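MSM0273 (Mycobacterium smegmatis, PDB 5L37) forms pentameric shell units of the RMM bacterial microcompartment, which, as in related EutN/CcmL proteins, probably cap the vertices of the polyhedral shell. Local coordinates at the interface of chains A and B. Residues are numbered along the deposited sequence; one frame, centred on the assembly and turned at random. Chains: chain A/B, MSM0273.

Contact 1: the interface of chains A and B. Residues chain A 10-13, 24, 37; chain B 3, 51, 76-78.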
ATOM      1  N   VAL A  10       0.162 -17.408  14.835  1.00 21.53           N
ATOM      2  CA  VAL A  10       1.585 -17.287  14.915  1.00 22.22           C
ATOM      3  C   VAL A  10       2.031 -16.966  16.317  1.00 22.63           C
ATOM      4  O   VAL A  10       1.504 -16.039  16.905  1.00 26.01           O
ATOM      5  CB  VAL A  10       2.092 -16.134  13.996  1.00 25.99           C
ATOM      6  CG1 VAL A  10       3.604 -15.985  14.147  1.00 34.96           C
ATOM      7  CG2 VAL A  10       1.742 -16.469  12.586  1.00 35.54           C
ATOM      8  N   TRP A  11       2.997 -17.709  16.829  1.00 22.33           N
ATOM      9  CA  TRP A  11       3.651 -17.329  18.077  1.00 22.91           C
ATOM     10  C   TRP A  11       4.960 -16.613  17.770  1.00 24.17           C
ATOM     11  O   TRP A  11       5.773 -17.127  17.013  1.00 25.21           O
ATOM     12  CB  TRP A  11       3.968 -18.537  18.938  1.00 24.92           C
ATOM     13  CG  TRP A  11       2.779 -19.136  19.588  1.00 28.78           C
ATOM     14  CD1 TRP A  11       1.487 -18.683  19.510  1.00 28.64           C
ATOM     15  CD2 TRP A  11       2.766 -20.244  20.491  1.00 31.49           C
ATOM     16  NE1 TRP A  11       0.662 -19.493  20.276  1.00 26.49           N
ATOM     17  CE2 TRP A  11       1.432 -20.448  20.891  1.00 27.57           C
ATOM     18  CE3 TRP A  11       3.764 -21.081  20.991  1.00 31.59           C
ATOM     19  CZ2 TRP A  11       1.079 -21.445  21.760  1.00 30.95           C
ATOM     20  CZ3 TRP A  11       3.404 -22.082  21.830  1.00 31.09           C
ATOM     21  CH2 TRP A  11       2.075 -22.249  22.226  1.00 35.12           C
ATOM     22  N   SER A  12       5.129 -15.432  18.344  1.00 23.33           N
ATOM     23  CA  SER A  12       6.395 -14.706  18.274  1.00 29.23           C
ATOM     24  C   SER A  12       6.851 -14.295  19.659  1.00 39.45           C
ATOM     25  O   SER A  12       6.272 -13.362  20.257  1.00 36.45           O
ATOM     26  CB  SER A  12       6.218 -13.482  17.402  1.00 27.05           C
ATOM     27  OG  SER A  12       7.448 -12.777  17.290  1.00 32.22           O
ATOM     28  N   THR A  13       7.920 -14.907  20.151  1.00 42.28           N
ATOM     29  CA  THR A  13       8.430 -14.508  21.462  1.00 48.79           C
ATOM     30  C   THR A  13       9.444 -13.384  21.393  1.00 45.12           C
ATOM     31  O   THR A  13       9.492 -12.561  22.306  1.00 54.27           O
ATOM     32  CB  THR A  13       9.029 -15.695  22.251  1.00 46.17           C
ATOM     33  OG1 THR A  13       9.989 -16.366  21.428  1.00 53.65           O
ATOM     34  CG2 THR A  13       7.952 -16.679  22.595  1.00 50.73           C
ATOM     35  N   PHE A  24      -1.650 -12.610  16.939  1.00 16.91           N
ATOM     36  CA  PHE A  24      -1.358 -12.690  15.526  1.00 15.98           C
ATOM     37  C   PHE A  24      -2.073 -13.895  14.958  1.00 16.75           C
ATOM     38  O   PHE A  24      -1.688 -15.035  15.222  1.00 21.06           O
ATOM     39  CB  PHE A  24       0.122 -12.881  15.288  1.00 16.65           C
ATOM     40  CG  PHE A  24       0.995 -11.707  15.721  1.00 18.41           C
ATOM     41  CD1 PHE A  24       0.856 -10.452  15.158  1.00 20.19           C
ATOM     42  CD2 PHE A  24       2.036 -11.917  16.598  1.00 20.92           C
ATOM     43  CE1 PHE A  24       1.707  -9.393  15.508  1.00 18.54           C
ATOM     44  CE2 PHE A  24       2.900 -10.857  16.927  1.00 18.88           C
ATOM     45  CZ  PHE A  24       2.726  -9.620  16.414  1.00 17.32           C
ATOM     46  N   ILE A  37      -1.134 -12.645   7.870  1.00 14.80           N
ATOM     47  CA  ILE A  37      -1.278 -12.600   9.316  1.00 14.81           C
ATOM     48  C   ILE A  37      -1.976 -11.288   9.684  1.00 15.50           C
ATOM     49  O   ILE A  37      -1.531 -10.212   9.286  1.00 16.46           O
ATOM     50  CB  ILE A  37       0.109 -12.686  10.004  1.00 14.06           C
ATOM     51  CG1 ILE A  37       0.877 -13.949   9.567  1.00 16.91           C
ATOM     52  CG2 ILE A  37      -0.048 -12.590  11.539  1.00 15.16           C
ATOM     53  CD1 ILE A  37       0.087 -15.223   9.728  1.00 20.79           C
TER
ATOM     54  N   ARG B   3       4.299 -14.044   7.115  1.00 16.12           N
ATOM     55  CA  ARG B   3       5.333 -15.012   7.526  1.00 16.03           C
ATOM     56  C   ARG B   3       6.330 -15.163   6.410  1.00 16.44           C
ATOM     57  O   ARG B   3       5.939 -15.301   5.264  1.00 19.00           O
ATOM     58  CB  ARG B   3       4.773 -16.402   7.848  1.00 19.80           C
ATOM     59  CG  ARG B   3       3.849 -16.402   9.040  1.00 24.73           C
ATOM     60  CD  ARG B   3       3.377 -17.835   9.421  1.00 44.25           C
ATOM     61  NE  ARG B   3       2.741 -18.548   8.323  1.00 49.42           N
ATOM     62  CZ  ARG B   3       3.276 -19.589   7.695  1.00 61.47           C
ATOM     63  NH1 ARG B   3       4.459 -20.060   8.081  1.00 65.91           N
ATOM     64  NH2 ARG B   3       2.615 -20.175   6.696  1.00 58.20           N
ATOM     65  N   LEU B  51       8.298 -12.466  11.083  1.00 14.31           N
ATOM     66  CA  LEU B  51       7.025 -11.830  10.791  1.00 13.30           C
ATOM     67  C   LEU B  51       7.325 -10.439  10.275  1.00 13.45           C
ATOM     68  O   LEU B  51       8.144  -9.708  10.871  1.00 16.12           O
ATOM     69  CB  LEU B  51       6.191 -11.793  12.071  1.00 17.15           C
ATOM     70  CG  LEU B  51       4.763 -11.317  11.985  1.00 22.61           C
ATOM     71  CD1 LEU B  51       3.943 -12.223  11.043  1.00 20.30           C
ATOM     72  CD2 LEU B  51       4.224 -11.354  13.426  1.00 21.45           C
ATOM     73  N   SER B  76      10.452 -12.574  15.533  1.00 18.27           N
ATOM     74  CA  SER B  76      10.874 -13.889  15.142  1.00 21.15           C
ATOM     75  C   SER B  76       9.731 -14.844  15.444  1.00 21.87           C
ATOM     76  O   SER B  76       9.026 -14.679  16.451  1.00 24.13           O
ATOM     77  CB  SER B  76      12.121 -14.283  15.941  1.00 28.80           C
ATOM     78  OG  SER B  76      12.535 -15.568  15.551  1.00 36.87           O
ATOM     79  N   ILE B  77       9.552 -15.848  14.598  1.00 17.29           N
ATOM     80  CA  ILE B  77       8.470 -16.820  14.769  1.00 21.72           C
ATOM     81  C   ILE B  77       8.983 -18.060  15.429  1.00 30.10           C
ATOM     82  O   ILE B  77      10.019 -18.572  15.044  1.00 30.17           O
ATOM     83  CB  ILE B  77       7.830 -17.216  13.441  1.00 25.00           C
ATOM     84  CG1 ILE B  77       7.151 -16.003  12.826  1.00 25.80           C
ATOM     85  CG2 ILE B  77       6.837 -18.375  13.637  1.00 24.62           C
ATOM     86  CD1 ILE B  77       6.634 -16.215  11.446  1.00 30.98           C
ATOM     87  N   ASP B  78       8.293 -18.507  16.472  1.00 34.32           N
ATOM     88  CA  ASP B  78       8.659 -19.747  17.167  1.00 46.53           C
ATOM     89  C   ASP B  78       8.256 -20.971  16.358  1.00 49.52           C
ATOM     90  O   ASP B  78       7.073 -21.140  16.058  1.00 50.46           O
ATOM     91  CB  ASP B  78       7.995 -19.795  18.525  1.00 60.16           C
ATOM     92  CG  ASP B  78       8.164 -18.511  19.288  1.00 72.08           C
ATOM     93  OD1 ASP B  78       9.056 -17.701  18.930  1.00 76.76           O
ATOM     94  OD2 ASP B  78       7.363 -18.300  20.224  1.00 78.85           O
TER
HETATM   95  O   HOH W   1       4.190 -19.991  15.543  1.00 32.34           O
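B:Leu51 presses a methyl onto the ring of A:Phe24 at the joint between neighbouring subunits of this EutN/CcmL-family pentamer. Its CD2 stands over the middle of the ring, 3.6 Å from the centroid, nearly equidistant from all six ring carbons: a CH-pi contact for which the flat phenylalanine gives a broad face. The forked leucine suits the place because its two tips serve different partners. CG anti to the backbone N (chi1 -173°) carries the fork toward chain A, and chi2 of 61° turns CD2 to the aromatic face and CD1 to CG1 of A:Ile37. The branches of A:Val10 divide in the same way. Its CG1 meets CG1 of B:Ile77, 3.8 Å away, the two side chains crossing at about a right angle; both are beta-branched, with short, stiff arms suited to close packing. Its CG2 touches CD of B:Arg3. The arginine thus offers its aliphatic stem here, and its CG also lies against CG1 of A:Ile37.

The polar contacts gather around the loop that follows strand 2-10 of chain A and the last modelled residues of chain B. The backbone N of B:Asp78, a poorly ordered residue, donates to O of A:Trp11 over 2.9 Å. Water 1 links N of A:Trp11 to O of B:Asp78. A:Ser12, a small residue that can bring a hydroxyl close to the main chain, holds OG anti to its own N (chi1 -178°) and gives a 2.6 Å hydrogen bond to O of B:Ser76, approaching from above the carbonyl plane. OD1 of the B:Asp78 carboxylate accepts from both N and OG1 of A:Thr13, on its syn side but from opposite faces of the plane; A:Thr13 is poorly ordered too, making this pairing less certain.

Contact 2: the interface of chains A and B. Residues chain A 36-39, 68-71; chain B 1, 53-54, 57.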
ATOM      1  N   MET A  36      -2.462 -14.385   5.003  1.00 17.88           N
ATOM      2  CA  MET A  36      -1.684 -13.341   5.656  1.00 17.30           C
ATOM      3  C   MET A  36      -1.895 -13.445   7.139  1.00 17.95           C
ATOM      4  O   MET A  36      -2.749 -14.209   7.634  1.00 16.88           O
ATOM      5  CB  MET A  36      -2.100 -11.949   5.161  1.00 17.26           C
ATOM      6  CG  MET A  36      -3.409 -11.473   5.778  1.00 20.95           C
ATOM      7  SD  MET A  36      -3.915  -9.866   5.082  1.00 25.16           S
ATOM      8  CE  MET A  36      -4.428 -10.377   3.486  1.00 28.49           C
ATOM      9  N   ILE A  37      -1.134 -12.645   7.870  1.00 14.80           N
ATOM     10  CA  ILE A  37      -1.278 -12.600   9.316  1.00 14.81           C
ATOM     11  C   ILE A  37      -1.976 -11.288   9.684  1.00 15.50           C
ATOM     12  O   ILE A  37      -1.531 -10.212   9.286  1.00 16.46           O
ATOM     13  CB  ILE A  37       0.109 -12.686  10.004  1.00 14.06           C
ATOM     14  CG1 ILE A  37       0.877 -13.949   9.567  1.00 16.91           C
ATOM     15  CG2 ILE A  37      -0.048 -12.590  11.539  1.00 15.16           C
ATOM     16  CD1 ILE A  37       0.087 -15.223   9.728  1.00 20.79           C
ATOM     17  N   ALA A  38      -3.081 -11.366  10.420  1.00 13.74           N
ATOM     18  CA  ALA A  38      -3.811 -10.180  10.832  1.00 12.80           C
ATOM     19  C   ALA A  38      -3.823 -10.110  12.349  1.00 13.96           C
ATOM     20  O   ALA A  38      -3.973 -11.154  13.017  1.00 16.99           O
ATOM     21  CB  ALA A  38      -5.250 -10.217  10.271  1.00 14.14           C
ATOM     22  N   PHE A  39      -3.771  -8.909  12.895  1.00 12.49           N
ATOM     23  CA  PHE A  39      -3.867  -8.745  14.350  1.00 12.63           C
ATOM     24  C   PHE A  39      -5.330  -8.855  14.830  1.00 12.90           C
ATOM     25  O   PHE A  39      -6.251  -8.422  14.126  1.00 14.48           O
ATOM     26  CB  PHE A  39      -3.283  -7.381  14.740  1.00 15.73           C
ATOM     27  CG  PHE A  39      -2.875  -7.329  16.187  1.00 13.01           C
ATOM     28  CD1 PHE A  39      -1.714  -8.039  16.588  1.00 14.37           C
ATOM     29  CD2 PHE A  39      -3.600  -6.617  17.128  1.00 15.04           C
ATOM     30  CE1 PHE A  39      -1.316  -8.015  17.904  1.00 15.26           C
ATOM     31  CE2 PHE A  39      -3.189  -6.599  18.474  1.00 18.19           C
ATOM     32  CZ  PHE A  39      -2.052  -7.317  18.858  1.00 15.76           C
ATOM     33  N   PRO A  68       3.589  -1.344  14.948  1.00 15.20           N
ATOM     34  CA  PRO A  68       4.041  -1.744  13.617  1.00 15.03           C
ATOM     35  C   PRO A  68       3.212  -2.916  13.070  1.00 17.15           C
ATOM     36  O   PRO A  68       3.687  -4.049  12.916  1.00 17.80           O
ATOM     37  CB  PRO A  68       5.502  -2.135  13.860  1.00 14.41           C
ATOM     38  CG  PRO A  68       5.494  -2.731  15.304  1.00 16.29           C
ATOM     39  CD  PRO A  68       4.466  -1.845  16.035  1.00 16.59           C
ATOM     40  N   ILE A  69       1.940  -2.614  12.852  1.00 14.66           N
ATOM     41  CA  ILE A  69       0.888  -3.540  12.475  1.00 14.82           C
ATOM     42  C   ILE A  69       0.203  -3.044  11.186  1.00 15.58           C
ATOM     43  O   ILE A  69      -0.199  -1.871  11.125  1.00 17.53           O
ATOM     44  CB  ILE A  69      -0.191  -3.561  13.620  1.00 16.41           C
ATOM     45  CG1 ILE A  69       0.447  -4.130  14.896  1.00 23.43           C
ATOM     46  CG2 ILE A  69      -1.460  -4.365  13.208  1.00 25.27           C
ATOM     47  CD1 ILE A  69       0.846  -5.546  14.770  1.00 21.75           C
ATOM     48  N   ASP A  70       0.055  -3.917  10.189  1.00 14.77           N
ATOM     49  CA  ASP A  70      -0.541  -3.520   8.925  1.00 12.92           C
ATOM     50  C   ASP A  70      -1.750  -4.355   8.483  1.00 12.79           C
ATOM     51  O   ASP A  70      -2.148  -4.331   7.318  1.00 14.44           O
ATOM     52  CB  ASP A  70       0.511  -3.553   7.792  1.00 13.89           C
ATOM     53  CG  ASP A  70       1.011  -4.968   7.512  1.00 17.23           C
ATOM     54  OD1 ASP A  70       0.522  -5.919   8.140  1.00 17.18           O
ATOM     55  OD2 ASP A  70       1.842  -5.157   6.611  1.00 19.61           O
ATOM     56  N   ALA A  71      -2.322  -5.102   9.424  1.00 12.49           N
ATOM     57  CA  ALA A  71      -3.538  -5.855   9.121  1.00 12.70           C
ATOM     58  C   ALA A  71      -4.252  -6.095  10.431  1.00 12.33           C
ATOM     59  O   ALA A  71      -3.623  -6.495  11.417  1.00 13.39           O
ATOM     60  CB  ALA A  71      -3.242  -7.235   8.429  1.00 13.28           C
TER
ATOM     61  N   MET B   1       0.262  -8.575   7.839  1.00 14.37           N
ATOM     62  CA  MET B   1       1.666  -8.992   8.054  1.00 13.71           C
ATOM     63  C   MET B   1       1.899 -10.304   7.312  1.00 14.08           C
ATOM     64  O   MET B   1       0.958 -10.960   6.910  1.00 14.78           O
ATOM     65  CB  MET B   1       1.986  -9.141   9.567  1.00 15.28           C
ATOM     66  CG  MET B   1       2.003  -7.819  10.352  1.00 16.37           C
ATOM     67  SD  MET B   1       0.317  -7.319  10.860  1.00 17.53           S
ATOM     68  CE  MET B   1      -0.060  -8.456  12.201  1.00 16.91           C
ATOM     69  N   ALA B  53       6.018  -6.615   8.714  1.00 13.04           N
ATOM     70  CA  ALA B  53       5.002  -5.579   8.458  1.00 13.28           C
ATOM     71  C   ALA B  53       5.455  -4.676   7.323  1.00 13.11           C
ATOM     72  O   ALA B  53       6.658  -4.397   7.171  1.00 14.80           O
ATOM     73  CB  ALA B  53       4.709  -4.760   9.744  1.00 14.19           C
ATOM     74  N   GLN B  54       4.494  -4.207   6.527  1.00 11.83           N
ATOM     75  CA  GLN B  54       4.791  -3.433   5.310  1.00 14.76           C
ATOM     76  C   GLN B  54       4.121  -2.062   5.327  1.00 16.35           C
ATOM     77  O   GLN B  54       3.089  -1.853   5.982  1.00 16.79           O
ATOM     78  CB  GLN B  54       4.323  -4.210   4.057  1.00 15.52           C
ATOM     79  CG  GLN B  54       5.089  -5.513   3.867  1.00 15.51           C
ATOM     80  CD  GLN B  54       4.561  -6.274   2.687  1.00 20.36           C
ATOM     81  OE1 GLN B  54       3.575  -7.011   2.809  1.00 21.72           O
ATOM     82  NE2 GLN B  54       5.135  -6.030   1.508  1.00 21.32           N
ATOM     83  N   VAL B  57       3.861   1.867   8.314  1.00 13.95           N
ATOM     84  CA  VAL B  57       4.076   1.515   9.716  1.00 13.64           C
ATOM     85  C   VAL B  57       5.497   1.004   9.933  1.00 15.56           C
ATOM     86  O   VAL B  57       5.997   1.042  11.061  1.00 18.11           O
ATOM     87  CB  VAL B  57       3.016   0.480  10.221  1.00 16.22           C
ATOM     88  CG1 VAL B  57       1.600   0.999   9.949  1.00 18.23           C
ATOM     89  CG2 VAL B  57       3.216  -0.904   9.607  1.00 15.81           C
TER
HETATM   90  O   HOH W   2       2.284  -7.399   5.221  1.00 20.37           O
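B:Met1, the first residue of its chain, fits between strand 35-40 and A:Asp70 of the adjoining subunit in this EutN/CcmL-type pentamer, and 131 Å² of its surface is hidden there. Its backbone pairs with A:Ile37 in both directions: the terminal N donates to O of A:Ile37 over 2.8 Å, and O of B:Met1 accepts from N of A:Ile37 over 2.9 Å.

The same terminal N donates to OD1 of A:Asp70 at 2.7 Å, which accepts through its syn lone pair. An amino terminus would normally carry positive charge, so an acidic partner suits it and may stabilise that charge. The second carboxylate oxygen, OD2, accepts from N of B:Gln54 over 2.8 Å, the donor lying 44° out of the carboxylate plane. Water 2 joins OD2 of A:Asp70 to the amide oxygen OE1 of B:Gln54. With CG of A:Asp70 between its own N and carbonyl carbon (chi1 65°), the short side chain directs its carboxylate towards chain B, where the two oxygens meet different backbone donors.

The methionine side chain is flexible and apolar, and bends at chi2 and chi3 of B:Met1 to bring its CE to 4.0 Å from CD1 of A:Ile69. Its SD receives a weak hydrogen bond from N of A:Asp70. Nearby, small and branched side chains pack against main chain: CB of B:Ala53 meets O of A:Pro68 at 3.4 Å, and CG1 of B:Val57 touches O of A:Ile69.

Contact 1 and contact 2 are neighbouring patches of one subunit joint, their C-alpha centres about 11 Å apart. A:Ile37 belongs to both: its side-chain branches pack in contact 1, while in contact 2 mainly its backbone takes part. Strand 35-40 of chain A, through A:Ile37, and strand 49-54 of chain B, with B:Leu51 in contact 1 and B:Ala53 and B:Gln54 in contact 2, run through both. Opposite ends of chain B take part, the modelled C-terminal end in contact 1 and the N-terminus in contact 2. Because the joint is not an exact two-fold, different surfaces meet, and its repetition around five copies can close the pentameric ring.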